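Local coordinates for protein nuclease NucT (Helicobacter pylori, PDB 6EHI) that is a bacterial nuclease of the PLD-like superfamily, built round a mixed beta sheet with helices packed on both faces, at residues V60-Y64 and Y152-L156; K87-L91 and L156-F162; Q107-I111 and G120-W124; I27-R31 and V53-I58. The protein carries 1 engineered substitution. All coordinates share one frame; numbering follows the deposited sequence. Where two conformers were deposited one is given.

Interaction 1: V60-Y64 and Y152-L156; sequences VQIIY and YQKML
Helix-on-sheet packing joins strand 60-64 to helix 152-156, with the outward-pointing Ile63 and Gln61 of the strand meeting Tyr152, Met155 and Leu156 of the helix. The short segment axes pass 10.0 Å apart with their directions 67° from each other, so the helix crosses the strand steeply and long side chains fill the gap. Ile63 reaches over one face of the Tyr152 ring with its terminal CD1, 4.0 Å from the ring centroid and displaced toward the rim, a CH-pi contact. That methyl also lies 3.7 Å from Met155 CB, while Ile63 CG1 rests 3.8 Å from Leu156 CD1; one isoleucine branch is thus gripped by three helix residues. Its extended form explains the reach: CG1 stands opposite the carbonyl carbon (chi1 -51°) and CD1 continues the line toward the helix. Gln61 works differently. The side chains of Gln61 and Leu156 cross at about a right angle, NE2 of Gln61 coming to 3.3 Å from CD2 of Leu156, and the amide is turned obliquely to the tyrosine ring. The polar ends are satisfied elsewhere: Gln61 OE1 is hydrogen-bonded to Lys35 NZ, and Tyr152 OH, although 3.1 Å from Gln61 O, bonds to Ile36 O. Tyr152 therefore spans two strands, its hydroxyl lying by the backbone of both. Strand 60-64 is flanked by strands 33-38 and 86-91; Leu91 of the latter packs against Ile63 and Met155, and on the opposite face Ile62 and Tyr64 pack against helix 77-80.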
loop_
_atom_site.group_PDB
_atom_site.type_symbol
_atom_site.label_atom_id
_atom_site.label_comp_id
_atom_site.label_asym_id
_atom_site.label_seq_id
_atom_site.Cartn_x
_atom_site.Cartn_y
_atom_site.Cartn_z
ATOM N N VAL A 60 -15.617 -13.798 8.924
ATOM C CA VAL A 60 -15.014 -12.876 8.027
ATOM C C VAL A 60 -15.615 -11.497 8.203
ATOM O O VAL A 60 -16.835 -11.322 8.302
ATOM C CB VAL A 60 -15.227 -13.350 6.603
ATOM C CG1 VAL A 60 -14.602 -12.386 5.649
ATOM C CG2 VAL A 60 -14.659 -14.733 6.439
ATOM N N GLN A 61 -14.765 -10.492 8.269
ATOM C CA GLN A 61 -15.195 -9.093 8.364
ATOM C C GLN A 61 -14.431 -8.312 7.271
ATOM O O GLN A 61 -13.246 -8.545 7.088
ATOM C CB GLN A 61 -14.814 -8.544 9.701
ATOM C CG GLN A 61 -15.614 -9.214 10.809
ATOM C CD GLN A 61 -15.139 -8.854 12.201
ATOM O OE1 GLN A 61 -13.929 -8.859 12.472
ATOM N NE2 GLN A 61 -16.089 -8.469 13.083
ATOM N N ILE A 62 -15.142 -7.515 6.508
ATOM C CA ILE A 62 -14.541 -6.751 5.400
ATOM C C ILE A 62 -14.991 -5.330 5.477
ATOM O O ILE A 62 -16.187 -5.103 5.407
ATOM C CB ILE A 62 -14.979 -7.359 4.069
ATOM C CG1 ILE A 62 -14.830 -8.884 4.108
ATOM C CG2 ILE A 62 -14.144 -6.763 2.915
ATOM C CD1 ILE A 62 -15.223 -9.553 2.820
ATOM N N ILE A 63 -14.084 -4.378 5.720
ATOM C CA ILE A 63 -14.331 -2.914 5.623
ATOM C C ILE A 63 -13.920 -2.460 4.224
ATOM O O ILE A 63 -12.741 -2.633 3.857
ATOM C CB ILE A 63 -13.529 -2.126 6.690
ATOM C CG1 ILE A 63 -13.767 -2.725 8.089
ATOM C CG2 ILE A 63 -13.804 -0.668 6.524
ATOM C CD1 ILE A 63 -12.942 -2.144 9.239
ATOM N N TYR A 64 -14.871 -2.004 3.393
ATOM C CA TYR A 64 -14.606 -1.426 2.073
ATOM C C TYR A 64 -14.576 0.095 2.090
ATOM O O TYR A 64 -15.406 0.767 2.817
ATOM C CB TYR A 64 -15.708 -1.836 1.163
ATOM C CG TYR A 64 -15.888 -3.276 0.746
ATOM C CD1 TYR A 64 -16.468 -4.263 1.617
ATOM C CD2 TYR A 64 -15.403 -3.721 -0.506
ATOM C CE1 TYR A 64 -16.673 -5.561 1.199
ATOM C CE2 TYR A 64 -15.576 -5.026 -0.899
ATOM C CZ TYR A 64 -16.203 -5.947 -0.059
ATOM O OH TYR A 64 -16.355 -7.263 -0.435
ATOM N N TYR A 152 -7.953 -2.243 13.875
ATOM C CA TYR A 152 -9.017 -2.805 13.033
ATOM C C TYR A 152 -10.387 -2.698 13.772
ATOM O O TYR A 152 -11.412 -2.258 13.214
ATOM C CB TYR A 152 -8.715 -4.229 12.637
ATOM C CG TYR A 152 -9.723 -4.713 11.599
ATOM C CD1 TYR A 152 -9.542 -4.503 10.248
ATOM C CD2 TYR A 152 -10.910 -5.288 11.987
ATOM C CE1 TYR A 152 -10.477 -4.941 9.312
ATOM C CE2 TYR A 152 -11.828 -5.749 11.060
ATOM C CZ TYR A 152 -11.630 -5.568 9.701
ATOM O OH TYR A 152 -12.566 -5.976 8.764
ATOM N N GLN A 153 -10.397 -3.103 15.003
ATOM C CA GLN A 153 -11.600 -2.961 15.869
ATOM C C GLN A 153 -12.116 -1.576 15.999
ATOM O O GLN A 153 -13.337 -1.373 15.911
ATOM C CB GLN A 153 -11.286 -3.540 17.262
ATOM C CG GLN A 153 -11.091 -5.052 17.232
ATOM C CD GLN A 153 -12.194 -5.842 16.534
ATOM O OE1 GLN A 153 -13.296 -5.933 17.034
ATOM N NE2 GLN A 153 -11.908 -6.381 15.364
ATOM N N LYS A 154 -11.217 -0.588 16.099
ATOM C CA LYS A 154 -11.609 0.818 16.111
ATOM C C LYS A 154 -12.222 1.237 14.763
ATOM O O LYS A 154 -13.270 1.870 14.716
ATOM C CB LYS A 154 -10.423 1.768 16.425
ATOM C CG LYS A 154 -9.959 1.741 17.888
ATOM C CD LYS A 154 -9.074 2.916 18.303
ATOM C CE LYS A 154 -9.468 4.301 17.799
ATOM N NZ LYS A 154 -10.372 5.124 18.645
ATOM N N MET A 155 -11.570 0.798 13.661
ATOM C CA MET A 155 -12.162 1.017 12.351
ATOM C C MET A 155 -13.583 0.431 12.248
ATOM O O MET A 155 -14.484 1.065 11.603
ATOM C CB MET A 155 -11.284 0.449 11.252
ATOM C CG MET A 155 -10.017 1.293 11.206
ATOM S SD MET A 155 -8.803 0.581 10.047
ATOM C CE MET A 155 -9.607 0.892 8.504
ATOM N N LEU A 156 -13.751 -0.765 12.726
ATOM C CA LEU A 156 -15.016 -1.491 12.614
ATOM C C LEU A 156 -16.124 -0.734 13.306
ATOM O O LEU A 156 -17.283 -0.720 12.858
ATOM C CB LEU A 156 -14.862 -2.872 13.260
ATOM C CG LEU A 156 -15.592 -4.047 12.638
ATOM C CD1 LEU A 156 -15.621 -4.140 11.127
ATOM C CD2 LEU A 156 -14.969 -5.323 13.261
#

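Interaction 2: K87-L91 and L156-F162; sequences KVCLL and LESCVGF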
loop_
_atom_site.group_PDB
_atom_site.type_symbol
_atom_site.label_atom_id
_atom_site.label_comp_id
_atom_site.label_asym_id
_atom_site.label_seq_id
_atom_site.Cartn_x
_atom_site.Cartn_y
_atom_site.Cartn_z
ATOM N N LYS A 87 -19.447 -10.355 7.499
ATOM C CA LYS A 87 -19.859 -8.991 7.856
ATOM C C LYS A 87 -19.180 -8.087 6.847
ATOM O O LYS A 87 -17.958 -8.086 6.768
ATOM C CB LYS A 87 -19.387 -8.580 9.265
ATOM C CG LYS A 87 -19.962 -7.219 9.699
ATOM C CD LYS A 87 -19.297 -6.677 10.971
ATOM C CE LYS A 87 -19.779 -5.309 11.431
ATOM N NZ LYS A 87 -21.257 -5.238 11.603
ATOM N N VAL A 88 -19.937 -7.319 6.089
ATOM C CA VAL A 88 -19.328 -6.287 5.189
ATOM C C VAL A 88 -19.830 -4.933 5.615
ATOM O O VAL A 88 -20.979 -4.795 6.099
ATOM C CB VAL A 88 -19.582 -6.558 3.699
ATOM C CG1 VAL A 88 -19.106 -7.916 3.308
ATOM C CG2 VAL A 88 -21.041 -6.314 3.343
ATOM N N CYS A 89 -19.002 -3.884 5.477
ATOM C CA CYS A 89 -19.418 -2.566 5.801
ATOM C C CYS A 89 -18.568 -1.519 5.012
ATOM O O CYS A 89 -17.663 -1.928 4.261
ATOM C CB CYS A 89 -19.329 -2.419 7.329
ATOM S SG CYS A 89 -17.596 -2.469 7.940
ATOM N N LEU A 90 -18.863 -0.245 5.153
ATOM C CA LEU A 90 -18.280 0.827 4.361
ATOM C C LEU A 90 -17.683 1.859 5.255
ATOM O O LEU A 90 -18.228 2.133 6.313
ATOM C CB LEU A 90 -19.359 1.472 3.504
ATOM C CG LEU A 90 -20.079 0.637 2.476
ATOM C CD1 LEU A 90 -21.418 1.229 1.984
ATOM C CD2 LEU A 90 -19.120 0.407 1.331
ATOM N N LEU A 91 -16.572 2.488 4.854
ATOM C CA LEU A 91 -15.934 3.464 5.624
ATOM C C LEU A 91 -15.359 4.587 4.809
ATOM O O LEU A 91 -14.689 4.309 3.810
ATOM C CB LEU A 91 -14.906 2.774 6.485
ATOM C CG LEU A 91 -14.078 3.576 7.441
ATOM C CD1 LEU A 91 -14.951 4.289 8.497
ATOM C CD2 LEU A 91 -13.081 2.658 8.085
ATOM N N LEU A 156 -13.751 -0.765 12.726
ATOM C CA LEU A 156 -15.016 -1.491 12.614
ATOM C C LEU A 156 -16.124 -0.734 13.306
ATOM O O LEU A 156 -17.283 -0.720 12.858
ATOM C CB LEU A 156 -14.862 -2.872 13.260
ATOM C CG LEU A 156 -15.592 -4.047 12.638
ATOM C CD1 LEU A 156 -15.621 -4.140 11.127
ATOM C CD2 LEU A 156 -14.969 -5.323 13.261
ATOM N N GLU A 157 -15.790 -0.042 14.386
ATOM C CA GLU A 157 -16.810 0.809 15.097
ATOM C C GLU A 157 -17.204 2.073 14.412
ATOM O O GLU A 157 -18.214 2.670 14.802
ATOM C CB GLU A 157 -16.380 1.200 16.521
ATOM C CG GLU A 157 -16.573 0.198 17.647
ATOM C CD GLU A 157 -15.624 0.463 18.823
ATOM O OE1 GLU A 157 -15.477 1.638 19.245
ATOM O OE2 GLU A 157 -15.039 -0.511 19.338
ATOM N N SER A 158 -16.400 2.561 13.441
ATOM C CA SER A 158 -16.775 3.682 12.610
ATOM C C SER A 158 -17.444 3.352 11.281
ATOM O O SER A 158 -17.942 4.254 10.647
ATOM C CB SER A 158 -15.532 4.579 12.387
ATOM O OG SER A 158 -14.844 4.819 13.634
ATOM N N CYS A 159 -17.386 2.076 10.814
ATOM C CA CYS A 159 -17.931 1.707 9.490
ATOM C C CYS A 159 -19.445 1.536 9.544
ATOM O O CYS A 159 -20.015 1.153 10.583
ATOM C CB CYS A 159 -17.244 0.438 8.906
ATOM S SG CYS A 159 -17.626 -1.193 9.607
ATOM N N VAL A 160 -20.044 1.747 8.394
ATOM C CA VAL A 160 -21.511 1.777 8.285
ATOM C C VAL A 160 -22.012 0.713 7.397
ATOM O O VAL A 160 -21.269 0.154 6.568
ATOM C CB VAL A 160 -22.011 3.142 7.816
ATOM C CG1 VAL A 160 -21.529 4.209 8.738
ATOM C CG2 VAL A 160 -21.712 3.418 6.319
ATOM N N GLY A 161 -23.277 0.329 7.595
ATOM C CA GLY A 161 -23.837 -0.812 6.829
ATOM C C GLY A 161 -23.884 -0.632 5.338
ATOM O O GLY A 161 -23.821 0.495 4.839
ATOM N N PHE A 162 -23.881 -1.767 4.625
ATOM C CA PHE A 162 -23.990 -1.728 3.215
ATOM C C PHE A 162 -25.483 -1.785 2.922
ATOM O O PHE A 162 -26.073 -2.878 2.950
ATOM C CB PHE A 162 -23.259 -2.908 2.571
ATOM C CG PHE A 162 -23.531 -3.027 1.124
ATOM C CD1 PHE A 162 -23.316 -1.965 0.282
ATOM C CD2 PHE A 162 -24.023 -4.198 0.608
ATOM C CE1 PHE A 162 -23.597 -2.065 -1.058
ATOM C CE2 PHE A 162 -24.330 -4.307 -0.716
ATOM C CZ PHE A 162 -24.109 -3.228 -1.556
#
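Cys89 and Cys159 both turn SG into the position between their own backbone N and carbonyl carbon, with chi1 of 67° and 73°, and this similar choice lets the two sulfurs meet. The disulfide bond from Cys89 SG to Cys159 SG is 2.1 Å long. Cys159 was deposited in two conformers; in the one given the torsion about the bridge is -89°, left-handed and near the usual perpendicular value, and the other copy may differ. Leu156, one helical turn back, brings its CD1 to 4.1 Å from Cys89 SG and so lies alongside the bridge. Beside the covalent link, the backbones form one hydrogen-bonded antiparallel pair, Leu90 with Val160: Leu90 N donates to Val160 O at 2.8 Å, and Val160 N returns a bond of equal length to Leu90 O. The side chains of this pair share one face, where Leu90 CB and Val160 CG2 approach to 4.2 Å. Further along, Leu90 CD1 comes to the edge of the Phe162 ring, 4.1 Å from its CD1, while Val88 lies side by side with Phe162. On the Cys159 side, Leu91 CD1 packs 3.7 Å from Ser158 O. Phe162 and Leu90 also touch Ile77 of helix 77-80, and Leu91 meets Tyr133 of the second subunit. What results is a short outermost strand of this chain's sheet, 160-161, added antiparallel to the mixed sheet of this PLD-like fold, with a disulfide beside it pinning the C-terminal tail to strand 86-91.

Interaction 3: Q107-I111 and G120-W124; sequences QKVAI and GSANW. With ACT (acetate ion), chain M.
Lys108 holds a torsion far from staggered, chi2 91°, and with this bend its side chain runs past three successive backbone oxygens of the loop: CG is 3.4 Å from Ala122 O, CD lies near Gly120 O, and CE is 3.1 Å from Ser121 O. The chain bends again before the ammonium, which donates a 2.8 Å hydrogen bond from Lys108 NZ to Asn123 OD1, arriving 33° out of the plane of the amide carbonyl; NZ has a second acceptor in Asn106 O. Two bonds thus fix the end of the lysine. Water 1 ties the backbones together, accepting from Lys108 N and donating to Lys108 O and Gly120 O. Between the loop and the backbone of Lys108 sits an acetate ion, probably from the crystallisation liquor, which takes a 3.1 Å bond from Ala122 N to its O and a 3.0 Å bond from Trp124 NE1 to its OXT. OXT lies at the indole edge, as does Ala110 CB, 3.9 Å from Trp124 CH2. Ser121 of the second subunit packs on Lys108, and a glycerol lies near Asn123. Lys108 and the run from Gly120 to Asn123 fall at the lysine and GSxN positions of the PLD-family signature HxK(x)4D(x)6GSxN.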
loop_
_atom_site.group_PDB
_atom_site.type_symbol
_atom_site.label_atom_id
_atom_site.label_comp_id
_atom_site.label_asym_id
_atom_site.label_seq_id
_atom_site.Cartn_x
_atom_site.Cartn_y
_atom_site.Cartn_z
ATOM N N GLN A 107 -6.526 1.602 2.961
ATOM C CA GLN A 107 -5.835 0.410 3.329
ATOM C C GLN A 107 -6.082 -0.810 2.438
ATOM O O GLN A 107 -7.136 -0.912 1.801
ATOM C CB GLN A 107 -6.225 -0.018 4.749
ATOM C CG GLN A 107 -5.799 1.028 5.785
ATOM C CD GLN A 107 -6.161 0.626 7.194
ATOM O OE1 GLN A 107 -6.730 -0.500 7.449
ATOM N NE2 GLN A 107 -5.910 1.539 8.099
ATOM N N LYS A 108 -5.074 -1.709 2.304
ATOM C CA LYS A 108 -5.271 -3.012 1.645
ATOM C C LYS A 108 -4.620 -4.009 2.616
ATOM O O LYS A 108 -3.440 -4.312 2.478
ATOM C CB LYS A 108 -4.569 -3.082 0.262
ATOM C CG LYS A 108 -4.812 -1.877 -0.651
ATOM C CD LYS A 108 -3.830 -0.712 -0.582
ATOM C CE LYS A 108 -3.872 0.236 -1.785
ATOM N NZ LYS A 108 -5.111 1.038 -1.817
ATOM N N VAL A 109 -5.442 -4.519 3.542
ATOM C CA VAL A 109 -4.929 -5.219 4.697
ATOM C C VAL A 109 -5.756 -6.454 4.910
ATOM O O VAL A 109 -6.980 -6.346 4.887
ATOM C CB VAL A 109 -5.016 -4.278 5.904
ATOM C CG1 VAL A 109 -4.760 -5.019 7.205
ATOM C CG2 VAL A 109 -4.045 -3.130 5.759
ATOM N N ALA A 110 -5.089 -7.584 5.149
ATOM C CA ALA A 110 -5.804 -8.780 5.590
ATOM C C ALA A 110 -5.124 -9.356 6.868
ATOM O O ALA A 110 -3.892 -9.546 6.884
ATOM C CB ALA A 110 -5.858 -9.812 4.560
ATOM N N ILE A 111 -5.899 -9.507 7.931
ATOM C CA ILE A 111 -5.390 -10.128 9.173
ATOM C C ILE A 111 -6.001 -11.529 9.293
ATOM O O ILE A 111 -7.213 -11.665 9.410
ATOM C CB ILE A 111 -5.764 -9.327 10.377
ATOM C CG1 ILE A 111 -5.425 -7.802 10.232
ATOM C CG2 ILE A 111 -5.037 -9.884 11.606
ATOM C CD1 ILE A 111 -6.061 -6.923 11.245
ATOM N N GLY A 120 0.419 -3.651 2.070
ATOM C CA GLY A 120 1.135 -3.265 0.850
ATOM C C GLY A 120 0.270 -2.355 -0.022
ATOM O O GLY A 120 -0.628 -1.649 0.483
ATOM N N SER A 121 0.594 -2.295 -1.292
ATOM C CA SER A 121 0.015 -1.307 -2.206
ATOM C C SER A 121 -1.107 -1.835 -3.027
ATOM O O SER A 121 -1.776 -1.032 -3.663
ATOM C CB SER A 121 1.117 -0.792 -3.166
ATOM O OG SER A 121 1.707 -1.828 -3.970
ATOM N N ALA A 122 -1.287 -3.145 -3.051
ATOM C CA ALA A 122 -2.117 -3.731 -4.103
ATOM C C ALA A 122 -3.617 -3.742 -3.675
ATOM O O ALA A 122 -3.958 -4.438 -2.772
ATOM C CB ALA A 122 -1.708 -5.151 -4.361
ATOM N N ASN A 123 -4.443 -3.106 -4.507
ATOM C CA ASN A 123 -5.870 -3.313 -4.445
ATOM C C ASN A 123 -6.179 -4.714 -4.913
ATOM O O ASN A 123 -5.322 -5.389 -5.576
ATOM C CB ASN A 123 -6.597 -2.262 -5.250
ATOM C CG ASN A 123 -6.495 -0.858 -4.587
ATOM O OD1 ASN A 123 -6.706 -0.741 -3.353
ATOM N ND2 ASN A 123 -6.248 0.201 -5.380
ATOM N N TRP A 124 -7.321 -5.230 -4.509
ATOM C CA TRP A 124 -7.694 -6.644 -4.762
ATOM C C TRP A 124 -8.484 -6.685 -6.053
ATOM O O TRP A 124 -9.682 -6.846 -6.078
ATOM C CB TRP A 124 -8.420 -7.278 -3.579
ATOM C CG TRP A 124 -7.563 -7.483 -2.356
ATOM C CD1 TRP A 124 -6.322 -7.000 -2.173
ATOM C CD2 TRP A 124 -7.934 -8.096 -1.155
ATOM N NE1 TRP A 124 -5.858 -7.422 -0.967
ATOM C CE2 TRP A 124 -6.848 -8.079 -0.325
ATOM C CE3 TRP A 124 -9.126 -8.756 -0.716
ATOM C CZ2 TRP A 124 -6.864 -8.617 0.961
ATOM C CZ3 TRP A 124 -9.116 -9.372 0.462
ATOM C CH2 TRP A 124 -8.013 -9.275 1.327
HETATM C C ACT M . -2.107 -5.953 -0.296
HETATM O O ACT M . -1.199 -5.130 -0.704
HETATM O OXT ACT M . -3.165 -6.096 -0.932
HETATM C CH3 ACT M . -1.948 -6.812 0.921
HETATM O O HOH W 1 -2.142 -1.945 2.651
#

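Interaction 4: I27-R31 and V53-I58; sequences ISSAR and VASRGI
Hydrogen bonding centres on Arg56, whose guanidinium reaches from the end of one helix to the carbonyls at the end of another. Its NH1 donates twice, to Ser28 O at 2.8 Å and to Ala30 O at 3.0 Å. The first acceptor lies close to the guanidinium plane, and the bond also falls in the carbonyl plane; the second is tilted 22° out of the guanidinium. A bend at chi3 (-51°) brings the edge of the guanidinium to the two carbonyls. Water 2 completes the grip, accepting from Arg56 NE and donating to Ser28 O, so that this carbonyl is held both directly and through water. The arginine probably offsets the partial negative charge at the C-terminal end of helix 16-28.

Apolar contacts join Ile27 CG2 to Val53 CG1 at 4.0 Å, the two side chains crossing at about a right angle, and Ala30 CB to both Val53 CG2 and Ile58 CG2 at 4.3 Å. Methyl-to-backbone packing adds to them: Val53 CG2 is 3.5 Å from Ser28 O, and Ile58 closes the other end with CD1 3.4 Å from Ala30 O and CG1 3.6 Å from Arg31 C.

The chain turns here through a Schellman motif, with Gly57 at positive phi (95°), after which Ile58 faces Ala30 and Arg31. Helix 44-54 is the crossover of a beta-alpha-beta unit between parallel strands 33-38 and 59-65, and here its C-terminal end meets that of helix 16-28.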
loop_
_atom_site.group_PDB
_atom_site.type_symbol
_atom_site.label_atom_id
_atom_site.label_comp_id
_atom_site.label_asym_id
_atom_site.label_seq_id
_atom_site.Cartn_x
_atom_site.Cartn_y
_atom_site.Cartn_z
ATOM N N ILE A 27 -5.901 -16.715 3.207
ATOM C CA ILE A 27 -7.355 -16.559 3.516
ATOM C C ILE A 27 -7.998 -17.950 3.633
ATOM O O ILE A 27 -8.752 -18.188 4.568
ATOM C CB ILE A 27 -8.093 -15.738 2.414
ATOM C CG1 ILE A 27 -7.663 -14.283 2.477
ATOM C CG2 ILE A 27 -9.603 -15.912 2.472
ATOM C CD1 ILE A 27 -8.107 -13.547 1.238
ATOM N N SER A 28 -7.715 -18.771 2.637
ATOM C CA SER A 28 -8.279 -20.099 2.462
ATOM C C SER A 28 -7.992 -21.010 3.593
ATOM O O SER A 28 -8.913 -21.679 4.056
ATOM C CB SER A 28 -7.809 -20.692 1.185
ATOM O OG SER A 28 -8.442 -19.966 0.205
ATOM N N SER A 29 -6.772 -20.964 4.124
ATOM C CA SER A 29 -6.418 -21.832 5.216
ATOM C C SER A 29 -6.691 -21.255 6.627
ATOM O O SER A 29 -6.266 -21.845 7.607
ATOM C CB SER A 29 -4.958 -22.287 5.040
ATOM O OG SER A 29 -4.800 -22.940 3.758
ATOM N N ALA A 30 -7.306 -20.076 6.776
ATOM C CA ALA A 30 -7.670 -19.558 8.091
ATOM C C ALA A 30 -8.497 -20.586 8.873
ATOM O O ALA A 30 -9.306 -21.326 8.334
ATOM C CB ALA A 30 -8.446 -18.246 8.055
ATOM N N ARG A 31 -8.206 -20.645 10.139
ATOM C CA ARG A 31 -8.862 -21.588 11.046
ATOM C C ARG A 31 -9.847 -20.906 11.971
ATOM O O ARG A 31 -10.654 -21.604 12.575
ATOM C CB ARG A 31 -7.814 -22.301 11.926
ATOM C CG ARG A 31 -6.671 -22.876 11.131
ATOM C CD ARG A 31 -5.730 -23.702 11.997
ATOM N NE ARG A 31 -4.798 -24.408 11.108
ATOM C CZ ARG A 31 -3.832 -25.249 11.511
ATOM N NH1 ARG A 31 -3.635 -25.537 12.803
ATOM N NH2 ARG A 31 -3.053 -25.813 10.585
ATOM N N VAL A 53 -13.768 -20.111 2.763
ATOM C CA VAL A 53 -13.438 -20.217 4.131
ATOM C C VAL A 53 -14.614 -19.875 5.087
ATOM O O VAL A 53 -14.820 -20.577 6.083
ATOM C CB VAL A 53 -12.117 -19.478 4.429
ATOM C CG1 VAL A 53 -12.351 -17.990 4.487
ATOM C CG2 VAL A 53 -11.487 -20.043 5.673
ATOM N N ALA A 54 -15.449 -18.878 4.750
ATOM C CA ALA A 54 -16.671 -18.555 5.495
ATOM C C ALA A 54 -17.568 -19.818 5.474
ATOM O O ALA A 54 -18.200 -20.129 6.466
ATOM C CB ALA A 54 -17.429 -17.392 4.869
ATOM N N SER A 55 -17.518 -20.578 4.396
ATOM C CA SER A 55 -18.352 -21.838 4.330
ATOM C C SER A 55 -17.902 -22.913 5.337
ATOM O O SER A 55 -18.636 -23.853 5.638
ATOM C CB SER A 55 -18.357 -22.443 2.946
ATOM O OG SER A 55 -19.168 -21.699 2.101
ATOM N N ARG A 56 -16.723 -22.750 5.894
ATOM C CA ARG A 56 -16.166 -23.719 6.842
ATOM C C ARG A 56 -16.384 -23.253 8.281
ATOM O O ARG A 56 -15.895 -23.900 9.213
ATOM C CB ARG A 56 -14.652 -24.005 6.518
ATOM C CG ARG A 56 -14.435 -24.808 5.237
ATOM C CD ARG A 56 -13.003 -25.314 4.920
ATOM N NE ARG A 56 -11.948 -24.286 4.988
ATOM C CZ ARG A 56 -11.232 -24.004 6.103
ATOM N NH1 ARG A 56 -10.271 -23.081 6.085
ATOM N NH2 ARG A 56 -11.461 -24.629 7.256
ATOM N N GLY A 57 -17.092 -22.137 8.474
ATOM C CA GLY A 57 -17.422 -21.567 9.738
ATOM C C GLY A 57 -16.513 -20.457 10.282
ATOM O O GLY A 57 -16.780 -19.913 11.313
ATOM N N ILE A 58 -15.528 -20.036 9.487
ATOM C CA ILE A 58 -14.654 -18.921 9.887
ATOM C C ILE A 58 -15.390 -17.608 9.779
ATOM O O ILE A 58 -16.120 -17.365 8.804
ATOM C CB ILE A 58 -13.367 -18.955 9.023
ATOM C CG1 ILE A 58 -12.323 -20.027 9.478
ATOM C CG2 ILE A 58 -12.629 -17.603 9.037
ATOM C CD1 ILE A 58 -12.652 -21.435 9.145
HETATM O O HOH W 2 -11.287 -22.648 2.768
#

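In the fold
Interaction 3 is the buried contact, its centre about 5 Å from that of the chain; interactions 1, 2 and 4 are partly buried, 2 and 4 lying farther out and including several exposed residues. Interactions 1 and 2 share Leu156 and helix 142-158 and use neighbouring strands, joined by Ile62 N to Lys87 O at 2.9 Å. Their chemistry shifts along that helix, from apolar packing on the sheet to a disulfide and strand pairing at its end. Interaction 3 reaches the same sheet but relies on polar atoms, water and acetate. Interaction 4 joins two helix ends through an arginine, touching interaction 3 where Trp124 meets Ile27 and interaction 1 where Ala54 meets Val60.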